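Local structure of HigA antitoxin (Streptococcus pneumoniae TIGR4, 6AF4) at residues 50-61 against 77-85. The protein is the antitoxin of a HigBA toxin-antitoxin pair and, as a helix-turn-helix protein, probably binds DNA. Sequence-based numbering, arbitrary orientation.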
loop_
_atom_site.group_PDB
_atom_site.type_symbol
_atom_site.label_atom_id
_atom_site.label_comp_id
_atom_site.label_asym_id
_atom_site.label_seq_id
_atom_site.Cartn_x
_atom_site.Cartn_y
_atom_site.Cartn_z
ATOM N N LEU H 50 1.946 20.090 0.883
ATOM C CA LEU H 50 2.138 18.682 1.180
ATOM C C LEU H 50 3.404 18.149 0.515
ATOM O O LEU H 50 4.042 17.223 1.021
ATOM C CB LEU H 50 0.917 17.883 0.722
ATOM C CG LEU H 50 0.936 16.374 0.955
ATOM C CD1 LEU H 50 1.345 16.087 2.383
ATOM C CD2 LEU H 50 -0.429 15.800 0.660
ATOM N N GLU H 51 3.764 18.746 -0.617
ATOM C CA GLU H 51 4.964 18.348 -1.347
ATOM C C GLU H 51 6.214 18.466 -0.480
ATOM O O GLU H 51 7.002 17.525 -0.388
ATOM C CB GLU H 51 5.138 19.185 -2.620
ATOM C CG GLU H 51 6.499 18.981 -3.286
ATOM C CD GLU H 51 6.662 19.767 -4.575
ATOM O OE1 GLU H 51 6.365 20.980 -4.580
ATOM O OE2 GLU H 51 7.101 19.170 -5.583
ATOM N N GLU H 52 6.392 19.620 0.156
ATOM C CA GLU H 52 7.582 19.859 0.965
ATOM C C GLU H 52 7.474 19.251 2.363
ATOM O O GLU H 52 8.491 19.016 3.018
ATOM C CB GLU H 52 7.868 21.359 1.063
ATOM C CG GLU H 52 6.946 22.136 1.985
ATOM C CD GLU H 52 6.821 23.592 1.579
ATOM O OE1 GLU H 52 7.675 24.061 0.799
ATOM O OE2 GLU H 52 5.878 24.269 2.043
ATOM N N MET H 53 6.252 18.995 2.821
ATOM C CA MET H 53 6.064 18.311 4.097
ATOM C C MET H 53 6.505 16.854 3.990
ATOM O O MET H 53 7.204 16.341 4.863
ATOM C CB MET H 53 4.602 18.378 4.557
ATOM C CG MET H 53 4.149 19.734 5.083
ATOM S SD MET H 53 2.414 19.732 5.592
ATOM C CE MET H 53 2.501 18.819 7.131
ATOM N N SER H 54 6.084 16.194 2.915
ATOM C CA SER H 54 6.325 14.764 2.738
ATOM C C SER H 54 7.593 14.422 1.955
ATOM O O SER H 54 8.017 13.266 1.929
ATOM C CB SER H 54 5.125 14.131 2.036
ATOM O OG SER H 54 4.949 14.692 0.745
ATOM N N GLY H 55 8.199 15.419 1.317
ATOM C CA GLY H 55 9.342 15.174 0.456
ATOM C C GLY H 55 8.964 14.539 -0.874
ATOM O O GLY H 55 9.812 14.363 -1.751
ATOM N N VAL H 56 7.690 14.189 -1.022
ATOM C CA VAL H 56 7.169 13.626 -2.264
ATOM C C VAL H 56 6.777 14.757 -3.212
ATOM O O VAL H 56 6.193 15.751 -2.782
ATOM C CB VAL H 56 5.952 12.712 -1.998
ATOM C CG1 VAL H 56 5.347 12.216 -3.303
ATOM C CG2 VAL H 56 6.352 11.543 -1.111
ATOM N N SER H 57 7.093 14.614 -4.496
ATOM C CA SER H 57 6.880 15.711 -5.433
ATOM C C SER H 57 5.407 15.895 -5.788
ATOM O O SER H 57 4.560 15.082 -5.420
ATOM C CB SER H 57 7.692 15.482 -6.709
ATOM O OG SER H 57 7.297 14.286 -7.354
ATOM N N GLN H 58 5.118 16.967 -6.520
ATOM C CA GLN H 58 3.748 17.305 -6.901
ATOM C C GLN H 58 3.127 16.397 -7.977
ATOM O O GLN H 58 1.960 16.028 -7.863
ATOM C CB GLN H 58 3.667 18.771 -7.338
ATOM C CG GLN H 58 2.259 19.337 -7.259
ATOM C CD GLN H 58 2.238 20.821 -6.954
ATOM O OE1 GLN H 58 2.918 21.288 -6.038
ATOM N NE2 GLN H 58 1.448 21.571 -7.714
ATOM N N PRO H 59 3.876 16.063 -9.046
ATOM C CA PRO H 59 3.243 15.148 -10.006
ATOM C C PRO H 59 2.944 13.774 -9.409
ATOM O O PRO H 59 1.952 13.150 -9.781
ATOM C CB PRO H 59 4.284 15.038 -11.125
ATOM C CG PRO H 59 5.060 16.303 -11.037
ATOM C CD PRO H 59 5.143 16.607 -9.571
ATOM N N VAL H 60 3.792 13.319 -8.491
ATOM C CA VAL H 60 3.624 12.009 -7.874
ATOM C C VAL H 60 2.402 11.978 -6.952
ATOM O O VAL H 60 1.641 11.008 -6.954
ATOM C CB VAL H 60 4.890 11.595 -7.085
ATOM C CG1 VAL H 60 4.648 10.315 -6.299
ATOM C CG2 VAL H 60 6.068 11.422 -8.033
ATOM N N ILE H 61 2.204 13.039 -6.173
ATOM C CA ILE H 61 1.041 13.111 -5.294
ATOM C C ILE H 61 -0.235 13.313 -6.120
ATOM O O ILE H 61 -1.308 12.826 -5.752
ATOM C CB ILE H 61 1.186 14.238 -4.232
ATOM C CG1 ILE H 61 -0.059 14.328 -3.351
ATOM C CG2 ILE H 61 1.425 15.573 -4.878
ATOM C CD1 ILE H 61 -0.287 13.108 -2.503
ATOM N N LEU H 77 2.831 5.864 2.342
ATOM C CA LEU H 77 3.159 5.971 3.760
ATOM C C LEU H 77 3.745 7.339 4.104
ATOM O O LEU H 77 3.505 7.865 5.190
ATOM C CB LEU H 77 4.136 4.864 4.166
ATOM C CG LEU H 77 3.586 3.436 4.198
ATOM C CD1 LEU H 77 4.719 2.420 4.273
ATOM C CD2 LEU H 77 2.625 3.256 5.362
ATOM N N LYS H 78 4.510 7.909 3.176
ATOM C CA LYS H 78 5.088 9.238 3.359
ATOM C C LYS H 78 4.012 10.318 3.381
ATOM O O LYS H 78 3.971 11.153 4.289
ATOM C CB LYS H 78 6.099 9.550 2.253
ATOM C CG LYS H 78 7.455 8.880 2.416
ATOM C CD LYS H 78 8.452 9.436 1.408
ATOM C CE LYS H 78 9.719 8.600 1.352
ATOM N NZ LYS H 78 10.687 9.144 0.358
ATOM N N VAL H 79 3.149 10.302 2.371
ATOM C CA VAL H 79 2.079 11.286 2.260
ATOM C C VAL H 79 1.123 11.198 3.447
ATOM O O VAL H 79 0.731 12.218 4.014
ATOM C CB VAL H 79 1.293 11.111 0.947
ATOM C CG1 VAL H 79 0.077 12.023 0.928
ATOM C CG2 VAL H 79 2.195 11.385 -0.249
ATOM N N LEU H 80 0.765 9.976 3.830
ATOM C CA LEU H 80 -0.135 9.763 4.961
ATOM C C LEU H 80 0.474 10.245 6.279
ATOM O O LEU H 80 -0.229 10.786 7.132
ATOM C CB LEU H 80 -0.513 8.283 5.074
ATOM C CG LEU H 80 -1.484 7.733 4.027
ATOM C CD1 LEU H 80 -1.724 6.247 4.249
ATOM C CD2 LEU H 80 -2.797 8.500 4.046
ATOM N N ALA H 81 1.780 10.044 6.437
ATOM C CA ALA H 81 2.477 10.417 7.666
ATOM C C ALA H 81 2.389 11.916 7.929
ATOM O O ALA H 81 2.234 12.346 9.072
ATOM C CB ALA H 81 3.928 9.979 7.604
ATOM N N SER H 82 2.488 12.703 6.863
ATOM C CA SER H 82 2.360 14.153 6.960
ATOM C C SER H 82 0.965 14.546 7.435
ATOM O O SER H 82 0.782 15.588 8.070
ATOM C CB SER H 82 2.653 14.808 5.609
ATOM O OG SER H 82 3.868 14.330 5.059
ATOM N N LEU H 83 -0.013 13.703 7.123
ATOM C CA LEU H 83 -1.412 13.983 7.430
ATOM C C LEU H 83 -1.854 13.341 8.742
ATOM O O LEU H 83 -3.003 13.491 9.159
ATOM C CB LEU H 83 -2.315 13.507 6.287
ATOM C CG LEU H 83 -2.527 14.434 5.085
ATOM C CD1 LEU H 83 -1.217 14.856 4.459
ATOM C CD2 LEU H 83 -3.407 13.762 4.048
ATOM N N GLY H 84 -0.943 12.617 9.383
ATOM C CA GLY H 84 -1.231 12.012 10.669
ATOM C C GLY H 84 -1.813 10.616 10.587
ATOM O O GLY H 84 -2.289 10.083 11.588
ATOM N N LYS H 85 -1.783 10.020 9.398
ATOM C CA LYS H 85 -2.238 8.641 9.239
ATOM C C LYS H 85 -1.134 7.743 8.691
ATOM O O LYS H 85 -0.044 8.217 8.361
ATOM C CB LYS H 85 -3.459 8.576 8.318
ATOM C CG LYS H 85 -4.785 8.879 8.997
ATOM C CD LYS H 85 -5.096 10.363 8.992
ATOM C CE LYS H 85 -6.480 10.624 9.561
ATOM N NZ LYS H 85 -6.917 12.030 9.342
#
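Val79 reaches from helix 73-82 into a group of aliphatic side chains supplied by residues 50-61, and both of its methyls meet CD1 of Ile61. From CB, CG1 extends anti to the backbone N (chi1 173°) and has two neighbours: CD1 of Ile61, 3.6 Å from Val79 CG1, and CD2 of Leu50, whose side chain crosses that of Val79 at about a right angle. The other branch, CG2, lies near the same Ile61 CD1 and, at 4.2 Å, faces Val56 CG2. Leu36 of helix 20-40 also touches Leu50, Ile61 and Val79, so the long helix forms another wall of this core. The second methyl of Leu50, CD1, sits 3.5 Å from Leu83 CD1 and packs against Ser82 CB as well.

Helices 47-54 and 58-65, joined by the short turn at Gly55 to Ser57, form the helix-turn-helix pair of an XRE-type fold, a probable DNA-binding unit, and helix 73-82 packs against this pair; the short segments 50-54 and 77-82 run at 104° to each other, with axes 9.1 Å apart. The backbones come nearest at Ser54 and Val79, whose CA atoms are 5.5 Å apart; CB of Ser54 also rests against OG of Ser82. Each serine hydroxyl is turned back into its own helix: Ser54 OG donates to Leu50 O at 2.7 Å, and Ser82 OG to Lys78 O. Leu50 O also takes the backbone N-H of Ser54, on the opposite face of its carbonyl plane. Ser54 OG in turn accepts from Val56 N, an ST turn that ties the helix end to the linking turn. Along the outer margin the extended chain of Lys78 lays its CD 3.9 Å from Val56 CG2, while Met53 CE approaches Ser82 O.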